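Local coordinates for protein SusD homolog (Bacteroides thetaiotaomicron VPI-5482, PDB 3IV0) that probably binds glycans at the bacterial outer membrane for uptake into the cell, in the manner of SusD, at residues N251-I256 with E321-E326; F365-A370 with L392-N397; R396-A401 with C420-G425. All blocks are in the same frame, centred on the assembly; numbering follows the deposited sequence. Where two conformers were deposited one is given.

Interaction 1 of 3, residues N251-I256 with E321-E326; sequences NRSSVI and ELWFDE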
loop_
_atom_site.group_PDB
_atom_site.type_symbol
_atom_site.label_atom_id
_atom_site.label_comp_id
_atom_site.label_asym_id
_atom_site.label_seq_id
_atom_site.Cartn_x
_atom_site.Cartn_y
_atom_site.Cartn_z
ATOM N N ASN A 251 -13.154 -2.335 -18.266
ATOM C CA ASN A 251 -12.989 -3.648 -18.900
ATOM C C ASN A 251 -11.522 -4.002 -19.180
ATOM O O ASN A 251 -11.230 -5.147 -19.536
ATOM C CB ASN A 251 -13.783 -3.743 -20.191
ATOM C CG ASN A 251 -13.558 -2.555 -21.075
ATOM O OD1 ASN A 251 -14.045 -1.465 -20.776
ATOM N ND2 ASN A 251 -12.801 -2.728 -22.143
ATOM N N ARG A 252 -10.609 -3.029 -19.029
ATOM C CA ARG A 252 -9.173 -3.279 -19.131
ATOM C C ARG A 252 -8.533 -3.349 -17.761
ATOM O O ARG A 252 -7.339 -3.077 -17.611
ATOM C CB ARG A 252 -8.501 -2.192 -19.977
ATOM C CG ARG A 252 -9.032 -2.077 -21.396
ATOM C CD ARG A 252 -8.258 -0.998 -22.132
ATOM N NE ARG A 252 -6.872 -1.386 -22.390
ATOM C CZ ARG A 252 -5.821 -0.566 -22.335
ATOM N NH1 ARG A 252 -5.948 0.718 -22.038
ATOM N NH2 ARG A 252 -4.614 -1.054 -22.615
ATOM N N SER A 253 -9.313 -3.712 -16.750
ATOM C CA SER A 253 -8.774 -3.834 -15.398
ATOM C C SER A 253 -7.536 -4.719 -15.317
ATOM O O SER A 253 -6.608 -4.408 -14.555
ATOM C CB SER A 253 -9.815 -4.446 -14.448
ATOM O OG SER A 253 -10.788 -3.537 -14.091
ATOM N N SER A 254 -7.472 -5.807 -16.076
ATOM C CA SER A 254 -6.329 -6.711 -15.996
ATOM C C SER A 254 -5.046 -6.011 -16.422
ATOM O O SER A 254 -3.957 -6.384 -15.973
ATOM C CB SER A 254 -6.561 -7.950 -16.844
ATOM O OG SER A 254 -6.497 -7.680 -18.220
ATOM N N VAL A 255 -5.154 -5.010 -17.284
ATOM C CA VAL A 255 -3.986 -4.246 -17.734
ATOM C C VAL A 255 -3.446 -3.344 -16.604
ATOM O O VAL A 255 -2.250 -3.215 -16.400
ATOM C CB VAL A 255 -4.336 -3.394 -18.959
ATOM C CG1 VAL A 255 -3.154 -2.527 -19.392
ATOM C CG2 VAL A 255 -4.822 -4.277 -20.124
ATOM N N ILE A 256 -4.345 -2.772 -15.812
ATOM C CA ILE A 256 -3.933 -2.057 -14.597
ATOM C C ILE A 256 -3.145 -2.973 -13.684
ATOM O O ILE A 256 -2.027 -2.672 -13.250
ATOM C CB ILE A 256 -5.112 -1.475 -13.798
ATOM C CG1 ILE A 256 -6.008 -0.590 -14.656
ATOM C CG2 ILE A 256 -4.568 -0.728 -12.560
ATOM C CD1 ILE A 256 -7.328 -0.151 -13.959
ATOM N N GLU A 321 -19.704 -6.871 -11.631
ATOM C CA GLU A 321 -19.630 -7.924 -12.630
ATOM C C GLU A 321 -18.191 -8.288 -12.984
ATOM O O GLU A 321 -17.868 -9.448 -13.299
ATOM C CB GLU A 321 -20.351 -7.487 -13.901
ATOM C CG GLU A 321 -21.842 -7.460 -13.856
ATOM C CD GLU A 321 -22.444 -6.240 -13.167
ATOM O OE1 GLU A 321 -21.808 -5.169 -13.098
ATOM O OE2 GLU A 321 -23.608 -6.350 -12.692
ATOM N N LEU A 322 -17.305 -7.301 -12.973
ATOM C CA LEU A 322 -15.968 -7.551 -13.504
ATOM C C LEU A 322 -14.983 -8.008 -12.461
ATOM O O LEU A 322 -13.987 -8.636 -12.820
ATOM C CB LEU A 322 -15.428 -6.311 -14.203
ATOM C CG LEU A 322 -16.143 -5.910 -15.478
ATOM C CD1 LEU A 322 -15.768 -4.520 -15.934
ATOM C CD2 LEU A 322 -15.836 -6.906 -16.622
ATOM N N TRP A 323 -15.220 -7.682 -11.212
ATOM C CA TRP A 323 -14.251 -7.990 -10.167
ATOM C C TRP A 323 -14.671 -9.133 -9.276
ATOM O O TRP A 323 -13.848 -9.675 -8.548
ATOM C CB TRP A 323 -13.951 -6.762 -9.328
ATOM C CG TRP A 323 -13.210 -5.695 -10.049
ATOM C CD1 TRP A 323 -12.711 -5.750 -11.293
ATOM C CD2 TRP A 323 -12.810 -4.430 -9.498
ATOM N NE1 TRP A 323 -12.060 -4.567 -11.596
ATOM C CE2 TRP A 323 -12.111 -3.748 -10.502
ATOM C CE3 TRP A 323 -13.007 -3.806 -8.270
ATOM C CZ2 TRP A 323 -11.573 -2.484 -10.293
ATOM C CZ3 TRP A 323 -12.453 -2.559 -8.064
ATOM C CH2 TRP A 323 -11.780 -1.905 -9.082
ATOM N N PHE A 324 -15.947 -9.520 -9.336
ATOM C CA PHE A 324 -16.469 -10.565 -8.476
ATOM C C PHE A 324 -17.189 -11.600 -9.323
ATOM O O PHE A 324 -17.626 -11.318 -10.444
ATOM C CB PHE A 324 -17.431 -10.011 -7.413
ATOM C CG PHE A 324 -16.804 -9.001 -6.517
ATOM C CD1 PHE A 324 -16.770 -7.671 -6.888
ATOM C CD2 PHE A 324 -16.281 -9.375 -5.290
ATOM C CE1 PHE A 324 -16.169 -6.738 -6.079
ATOM C CE2 PHE A 324 -15.669 -8.415 -4.457
ATOM C CZ PHE A 324 -15.641 -7.106 -4.858
ATOM N N ASP A 325 -17.303 -12.807 -8.784
ATOM C CA ASP A 325 -18.174 -13.815 -9.410
ATOM C C ASP A 325 -19.640 -13.612 -8.994
ATOM O O ASP A 325 -20.012 -12.691 -8.260
ATOM C CB ASP A 325 -17.635 -15.222 -9.125
ATOM C CG ASP A 325 -17.865 -15.684 -7.692
ATOM O OD1 ASP A 325 -18.643 -15.091 -6.936
ATOM O OD2 ASP A 325 -17.232 -16.701 -7.292
ATOM N N GLU A 326 -20.506 -14.460 -9.531
ATOM C CA GLU A 326 -21.939 -14.269 -9.335
ATOM C C GLU A 326 -22.397 -14.534 -7.901
ATOM O O GLU A 326 -23.491 -14.140 -7.510
ATOM C CB GLU A 326 -22.711 -15.126 -10.348
ATOM C CG GLU A 326 -24.145 -14.716 -10.541
ATOM C CD GLU A 326 -24.762 -15.357 -11.778
ATOM O OE1 GLU A 326 -24.626 -14.780 -12.882
ATOM O OE2 GLU A 326 -25.372 -16.438 -11.637
#
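Ser253 and Trp323 join the start of helix 253-258 to helix 318-323 through one hydrogen bond. The indole can be followed outward from its CB. With CG placed anti to the carbonyl carbon (chi1 -68°), the ring swings toward the serine although CB itself does not point there. CD1, the first ring atom to come near, stays 4.1 Å from Ser253 OG. NE1 makes the real contact, donating to Ser253 OG at 3.0 Å with an N-H...O angle of 169°, and the oxygen lies only 3° out of the indole plane. NE1 also lies 3.6 Å from Ser253 CB, while CE2 and CZ2 skirt the hydroxyl at longer range. Alongside, Leu322 CD1 rests 4.1 Å from the backbone N of Asn251, a looser van der Waals touch of a methyl on an amide nitrogen at the exposed margin. Outside the two segments, the Trp323 ring takes part in a cation-pi contact with Lys343. The chemistry implies a shared hydroxyl: Ser253 OG accepts from the indole N-H and is itself hydrogen-bonded to the carbonyl O of Ile250, which satisfies the buried N-H of the tryptophan and probably restrains its ring.

Interaction 2 of 3, residues F365-A370 with L392-N397; sequences FRYAGA and LNRVRN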
loop_
_atom_site.group_PDB
_atom_site.type_symbol
_atom_site.label_atom_id
_atom_site.label_comp_id
_atom_site.label_asym_id
_atom_site.label_seq_id
_atom_site.Cartn_x
_atom_site.Cartn_y
_atom_site.Cartn_z
ATOM N N PHE A 365 0.437 2.317 -5.216
ATOM C CA PHE A 365 -0.300 3.555 -5.393
ATOM C C PHE A 365 -0.728 3.605 -6.834
ATOM O O PHE A 365 0.078 3.363 -7.748
ATOM C CB PHE A 365 0.571 4.775 -5.105
ATOM C CG PHE A 365 1.146 4.833 -3.706
ATOM C CD1 PHE A 365 0.355 4.646 -2.567
ATOM C CD2 PHE A 365 2.505 5.157 -3.531
ATOM C CE1 PHE A 365 0.893 4.731 -1.317
ATOM C CE2 PHE A 365 3.038 5.247 -2.240
ATOM C CZ PHE A 365 2.228 5.005 -1.151
ATOM N N ARG A 366 -1.980 3.960 -7.091
ATOM C CA ARG A 366 -2.379 4.209 -8.472
ATOM C C ARG A 366 -3.279 5.430 -8.597
ATOM O O ARG A 366 -3.728 6.012 -7.590
ATOM C CB ARG A 366 -2.997 3.002 -9.138
ATOM C CG ARG A 366 -4.277 2.555 -8.538
ATOM C CD ARG A 366 -4.848 1.373 -9.353
ATOM N NE ARG A 366 -5.935 0.716 -8.634
ATOM C CZ ARG A 366 -7.231 0.869 -8.913
ATOM N NH1 ARG A 366 -7.659 1.669 -9.859
ATOM N NH2 ARG A 366 -8.114 0.192 -8.211
ATOM N N TYR A 367 -3.502 5.872 -9.822
ATOM C CA TYR A 367 -4.079 7.184 -10.071
ATOM C C TYR A 367 -5.492 7.311 -9.516
ATOM O O TYR A 367 -5.828 8.354 -8.970
ATOM C CB TYR A 367 -3.982 7.475 -11.554
ATOM C CG TYR A 367 -4.349 8.866 -12.003
ATOM C CD1 TYR A 367 -3.826 10.013 -11.410
ATOM C CD2 TYR A 367 -5.162 9.035 -13.108
ATOM C CE1 TYR A 367 -4.179 11.280 -11.881
ATOM C CE2 TYR A 367 -5.466 10.290 -13.614
ATOM C CZ TYR A 367 -5.007 11.386 -12.974
ATOM O OH TYR A 367 -5.322 12.632 -13.471
ATOM N N ALA A 368 -6.323 6.272 -9.573
ATOM C CA ALA A 368 -7.667 6.388 -9.013
ATOM C C ALA A 368 -7.589 6.642 -7.524
ATOM O O ALA A 368 -8.378 7.422 -6.973
ATOM C CB ALA A 368 -8.512 5.107 -9.268
ATOM N N GLY A 369 -6.684 5.937 -6.844
ATOM C CA GLY A 369 -6.480 6.159 -5.408
ATOM C C GLY A 369 -6.098 7.584 -5.093
ATOM O O GLY A 369 -6.653 8.191 -4.164
ATOM N N ALA A 370 -5.134 8.124 -5.822
ATOM C CA ALA A 370 -4.651 9.467 -5.590
ATOM C C ALA A 370 -5.722 10.515 -5.846
ATOM O O ALA A 370 -5.851 11.442 -5.064
ATOM C CB ALA A 370 -3.421 9.731 -6.437
ATOM N N LEU A 392 -14.132 12.668 -7.450
ATOM C CA LEU A 392 -14.825 11.442 -7.116
ATOM C C LEU A 392 -15.500 10.849 -8.342
ATOM O O LEU A 392 -15.441 9.659 -8.601
ATOM C CB LEU A 392 -15.836 11.717 -5.996
ATOM C CG LEU A 392 -16.813 10.611 -5.637
ATOM C CD1 LEU A 392 -16.069 9.325 -5.224
ATOM C CD2 LEU A 392 -17.791 11.085 -4.541
ATOM N N ASN A 393 -16.138 11.713 -9.115
ATOM C CA ASN A 393 -16.901 11.232 -10.268
ATOM C C ASN A 393 -16.065 10.734 -11.421
ATOM O O ASN A 393 -16.539 9.961 -12.241
ATOM C CB ASN A 393 -17.908 12.297 -10.690
ATOM C CG ASN A 393 -19.072 12.367 -9.748
ATOM O OD1 ASN A 393 -19.457 11.364 -9.160
ATOM N ND2 ASN A 393 -19.677 13.561 -9.593
ATOM N N ARG A 394 -14.806 11.117 -11.482
ATOM C CA ARG A 394 -13.939 10.485 -12.468
ATOM C C ARG A 394 -13.801 8.996 -12.210
ATOM O O ARG A 394 -13.816 8.192 -13.141
ATOM C CB ARG A 394 -12.587 11.167 -12.502
ATOM C CG ARG A 394 -12.678 12.555 -13.165
ATOM C CD ARG A 394 -11.434 13.330 -13.046
ATOM N NE ARG A 394 -10.337 12.708 -13.758
ATOM C CZ ARG A 394 -9.078 13.118 -13.619
ATOM N NH1 ARG A 394 -8.828 14.132 -12.824
ATOM N NH2 ARG A 394 -8.106 12.522 -14.275
ATOM N N VAL A 395 -13.734 8.632 -10.940
ATOM C CA VAL A 395 -13.653 7.234 -10.553
ATOM C C VAL A 395 -15.019 6.544 -10.694
ATOM O O VAL A 395 -15.092 5.433 -11.218
ATOM C CB VAL A 395 -13.087 7.100 -9.142
ATOM C CG1 VAL A 395 -13.068 5.635 -8.693
ATOM C CG2 VAL A 395 -11.656 7.729 -9.096
ATOM N N ARG A 396 -16.073 7.235 -10.265
ATOM C CA ARG A 396 -17.425 6.682 -10.414
ATOM C C ARG A 396 -17.730 6.430 -11.886
ATOM O O ARG A 396 -18.257 5.386 -12.249
ATOM C CB ARG A 396 -18.468 7.643 -9.866
ATOM C CG ARG A 396 -18.381 8.001 -8.404
ATOM C CD ARG A 396 -18.841 6.890 -7.520
ATOM N NE ARG A 396 -20.295 6.675 -7.645
ATOM C CZ ARG A 396 -20.957 5.762 -6.956
ATOM N NH1 ARG A 396 -20.342 4.912 -6.148
ATOM N NH2 ARG A 396 -22.267 5.635 -7.126
ATOM N N ASN A 397 -17.430 7.407 -12.737
ATOM C CA ASN A 397 -17.737 7.275 -14.158
ATOM C C ASN A 397 -16.951 6.130 -14.796
ATOM O O ASN A 397 -17.479 5.393 -15.619
ATOM C CB ASN A 397 -17.507 8.574 -14.920
ATOM C CG ASN A 397 -18.610 9.620 -14.709
ATOM O OD1 ASN A 397 -18.326 10.827 -14.653
ATOM N ND2 ASN A 397 -19.849 9.182 -14.632
#
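Ala368 and Val395 form the close-packed half of this contact, where the first turn of helix 367-381 meets helix 385-398. Their CA atoms are 6.2 Å apart, a short separation allowed by the small alanine. One valine methyl does the touching: Val395 CG2 lies 4.1 Å from Ala368 CB and 3.9 Å from Ala368 O. With CG1 anti to the backbone N (chi1 177°), it is CG2 that is left facing the alanine.

The other half is polar and nearer solvent, at the partly exposed Arg394. Its chain bends at chi3 (65°) and delivers NH2 to Tyr367 OH, giving a hydrogen bond of 2.9 Å with an N-H...O angle of 152°. The oxygen sits somewhat tilted from the guanidinium plane, and the phenol and guanidinium planes are steeply inclined to each other. Glu239 ties this pair together, since it forms a salt bridge with Arg394 NH1 and is hydrogen-bonded to Tyr367 OH.

Within the fold, Arg366 ends strand 362-366, which pairs antiparallel with strand 264-268, and occupies the N-cap position of the helix that follows. Helix 408-422 packs against both Ala368 and Val395 through Glu422, so three helices converge beside the end of a two-stranded sheet.

Interaction 3 of 3, residues R396-A401 with C420-G425; sequences RNRAHA and CRELIG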
loop_
_atom_site.group_PDB
_atom_site.type_symbol
_atom_site.label_atom_id
_atom_site.label_comp_id
_atom_site.label_asym_id
_atom_site.label_seq_id
_atom_site.Cartn_x
_atom_site.Cartn_y
_atom_site.Cartn_z
ATOM N N ARG A 396 -16.073 7.235 -10.265
ATOM C CA ARG A 396 -17.425 6.682 -10.414
ATOM C C ARG A 396 -17.730 6.430 -11.886
ATOM O O ARG A 396 -18.257 5.386 -12.249
ATOM C CB ARG A 396 -18.468 7.643 -9.866
ATOM C CG ARG A 396 -18.381 8.001 -8.404
ATOM C CD ARG A 396 -18.841 6.890 -7.520
ATOM N NE ARG A 396 -20.295 6.675 -7.645
ATOM C CZ ARG A 396 -20.957 5.762 -6.956
ATOM N NH1 ARG A 396 -20.342 4.912 -6.148
ATOM N NH2 ARG A 396 -22.267 5.635 -7.126
ATOM N N ASN A 397 -17.430 7.407 -12.737
ATOM C CA ASN A 397 -17.737 7.275 -14.158
ATOM C C ASN A 397 -16.951 6.130 -14.796
ATOM O O ASN A 397 -17.479 5.393 -15.619
ATOM C CB ASN A 397 -17.507 8.574 -14.920
ATOM C CG ASN A 397 -18.610 9.620 -14.709
ATOM O OD1 ASN A 397 -18.326 10.827 -14.653
ATOM N ND2 ASN A 397 -19.849 9.182 -14.632
ATOM N N ARG A 398 -15.692 5.939 -14.402
ATOM C CA ARG A 398 -14.920 4.840 -14.963
ATOM C C ARG A 398 -15.558 3.495 -14.604
ATOM O O ARG A 398 -15.539 2.568 -15.419
ATOM C CB ARG A 398 -13.445 4.920 -14.496
ATOM C CG ARG A 398 -12.564 3.931 -15.188
ATOM C CD ARG A 398 -12.371 2.639 -14.459
ATOM N NE ARG A 398 -11.634 2.822 -13.207
ATOM C CZ ARG A 398 -10.319 2.959 -13.110
ATOM N NH1 ARG A 398 -9.545 2.941 -14.174
ATOM N NH2 ARG A 398 -9.777 3.131 -11.924
ATOM N N ALA A 399 -16.134 3.400 -13.414
ATOM C CA ALA A 399 -16.827 2.183 -12.966
ATOM C C ALA A 399 -18.263 2.064 -13.479
ATOM O O ALA A 399 -18.954 1.111 -13.124
ATOM C CB ALA A 399 -16.805 2.146 -11.455
ATOM N N HIS A 400 -18.735 3.040 -14.249
ATOM C CA HIS A 400 -20.122 3.073 -14.689
ATOM C C HIS A 400 -21.057 3.018 -13.471
ATOM O O HIS A 400 -22.097 2.349 -13.491
ATOM C CB HIS A 400 -20.403 1.964 -15.727
ATOM C CG HIS A 400 -19.441 1.963 -16.863
ATOM N ND1 HIS A 400 -19.204 3.080 -17.634
ATOM C CD2 HIS A 400 -18.645 0.988 -17.356
ATOM C CE1 HIS A 400 -18.304 2.787 -18.559
ATOM N NE2 HIS A 400 -17.952 1.525 -18.412
ATOM N N ALA A 401 -20.711 3.758 -12.424
ATOM C CA ALA A 401 -21.562 3.998 -11.300
ATOM C C ALA A 401 -22.154 5.396 -11.369
ATOM O O ALA A 401 -21.653 6.265 -12.090
ATOM C CB ALA A 401 -20.769 3.798 -9.989
ATOM N N CYS A 420 -13.003 2.169 -0.586
ATOM C CA CYS A 420 -13.167 0.774 -0.223
ATOM C C CYS A 420 -13.570 -0.075 -1.415
ATOM O O CYS A 420 -13.108 -1.201 -1.568
ATOM C CB CYS A 420 -14.188 0.648 0.892
ATOM S SG CYS A 420 -13.690 1.302 2.499
ATOM N N ARG A 421 -14.442 0.443 -2.272
ATOM C CA ARG A 421 -14.830 -0.292 -3.484
ATOM C C ARG A 421 -13.685 -0.365 -4.476
ATOM O O ARG A 421 -13.354 -1.438 -5.005
ATOM C CB ARG A 421 -15.985 0.403 -4.191
ATOM C CG ARG A 421 -17.353 0.236 -3.535
ATOM C CD ARG A 421 -18.427 0.962 -4.358
ATOM N NE ARG A 421 -18.502 2.383 -4.105
ATOM C CZ ARG A 421 -19.146 2.932 -3.090
ATOM N NH1 ARG A 421 -19.812 2.175 -2.239
ATOM N NH2 ARG A 421 -19.140 4.236 -2.935
ATOM N N GLU A 422 -13.077 0.782 -4.763
ATOM C CA GLU A 422 -12.096 0.882 -5.826
ATOM C C GLU A 422 -10.809 0.119 -5.525
ATOM O O GLU A 422 -10.234 -0.505 -6.419
ATOM C CB GLU A 422 -11.772 2.345 -6.084
ATOM C CG GLU A 422 -10.801 2.590 -7.198
ATOM C CD GLU A 422 -11.314 2.168 -8.544
ATOM O OE1 GLU A 422 -12.555 2.082 -8.761
ATOM O OE2 GLU A 422 -10.502 1.916 -9.459
ATOM N N LEU A 423 -10.387 0.120 -4.258
ATOM C CA LEU A 423 -9.073 -0.389 -3.898
ATOM C C LEU A 423 -9.064 -1.712 -3.188
ATOM O O LEU A 423 -8.021 -2.171 -2.724
ATOM C CB LEU A 423 -8.321 0.641 -3.079
ATOM C CG LEU A 423 -8.145 2.012 -3.723
ATOM C CD1 LEU A 423 -7.514 3.031 -2.750
ATOM C CD2 LEU A 423 -7.308 1.978 -5.023
ATOM N N ILE A 424 -10.191 -2.408 -3.202
ATOM C CA ILE A 424 -10.252 -3.686 -2.535
ATOM C C ILE A 424 -9.157 -4.608 -3.038
ATOM O O ILE A 424 -8.961 -4.772 -4.228
ATOM C CB ILE A 424 -11.677 -4.329 -2.681
ATOM C CG1 ILE A 424 -11.732 -5.584 -1.794
ATOM C CG2 ILE A 424 -12.055 -4.620 -4.153
ATOM C CD1 ILE A 424 -13.172 -6.125 -1.596
ATOM N N GLY A 425 -8.442 -5.214 -2.098
ATOM C CA GLY A 425 -7.373 -6.148 -2.439
ATOM C C GLY A 425 -6.023 -5.518 -2.733
ATOM O O GLY A 425 -5.097 -6.247 -3.062
HETATM O O HOH W 1 -13.478 3.009 -11.121
#
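Glu422 OE2 is gripped by two arginines: Arg398 NH2 donates to it at 2.8 Å, and Arg366 NH1 reaches the same oxygen in a second salt bridge at 2.9 Å. The Arg398 bond is bent, with an N-H...O angle of 132°, and it arrives from above the carboxylate plane although the guanidinium and carboxylate planes are nearly parallel, 12° apart. A water completes the pairing. It accepts from Arg398 NE at 2.8 Å, in the guanidinium plane, and donates to Glu422 OE1 at 2.7 Å, so both carboxylate oxygens are connected to one guanidinium, one directly and one through water. OE1 also has a salt bridge to Arg319, and Arg398 NH1 to Glu263. With so many positive partners, the buried glutamate is probably held in its ionised form. Bends at chi2 and chi3 fold the Arg398 chain so that its NE and NH2 side faces the acid.

A second pair of side chains meets differently. Arg396 NH1 and Arg421 NH2, both donors, lie 3.5 Å apart with their guanidinium planes steeply inclined. Glu418 OE1 forms salt bridges with both arginines and probably offsets their charge, while Arg421 NH1 is hydrogen-bonded to Leu310 O. Ala401 CB covers one face of the Arg396 guanidinium, 3.6 Å above its plane, and Ser402 O accepts from Arg396 NE.

His400, with positive phi, closes helix 385-398 in a Schellman motif. The arrangement is that of a buried arginine-glutamate network joining the C-terminal ends of two consecutive helices, 385-398 and 408-422, within the SusD-family region.

Overall arrangement
Interaction 1 closes first along the chain; interactions 2 and 3 follow, the latter beginning on helix 385-398 where the former ends, with Arg396 and Asn397 in common. The centres of interactions 2 and 3 are about 8 Å apart, and both belong to the SusD-family region. Interaction 1 lies about 11 Å from interaction 3 and about 16 Å from interaction 2, measured between centres. It still touches both: Trp323 CH2 packs 3.4 Å from Glu422 O, Ile256 CD1 lies 3.8 Å from Arg398 NH1, and Ile256 CG2 meets Arg366 CD. Helices 253-258 and 318-323 are thereby packed onto the end of strand 362-366 and helices 385-398 and 408-422, joining chain parts distant in sequence.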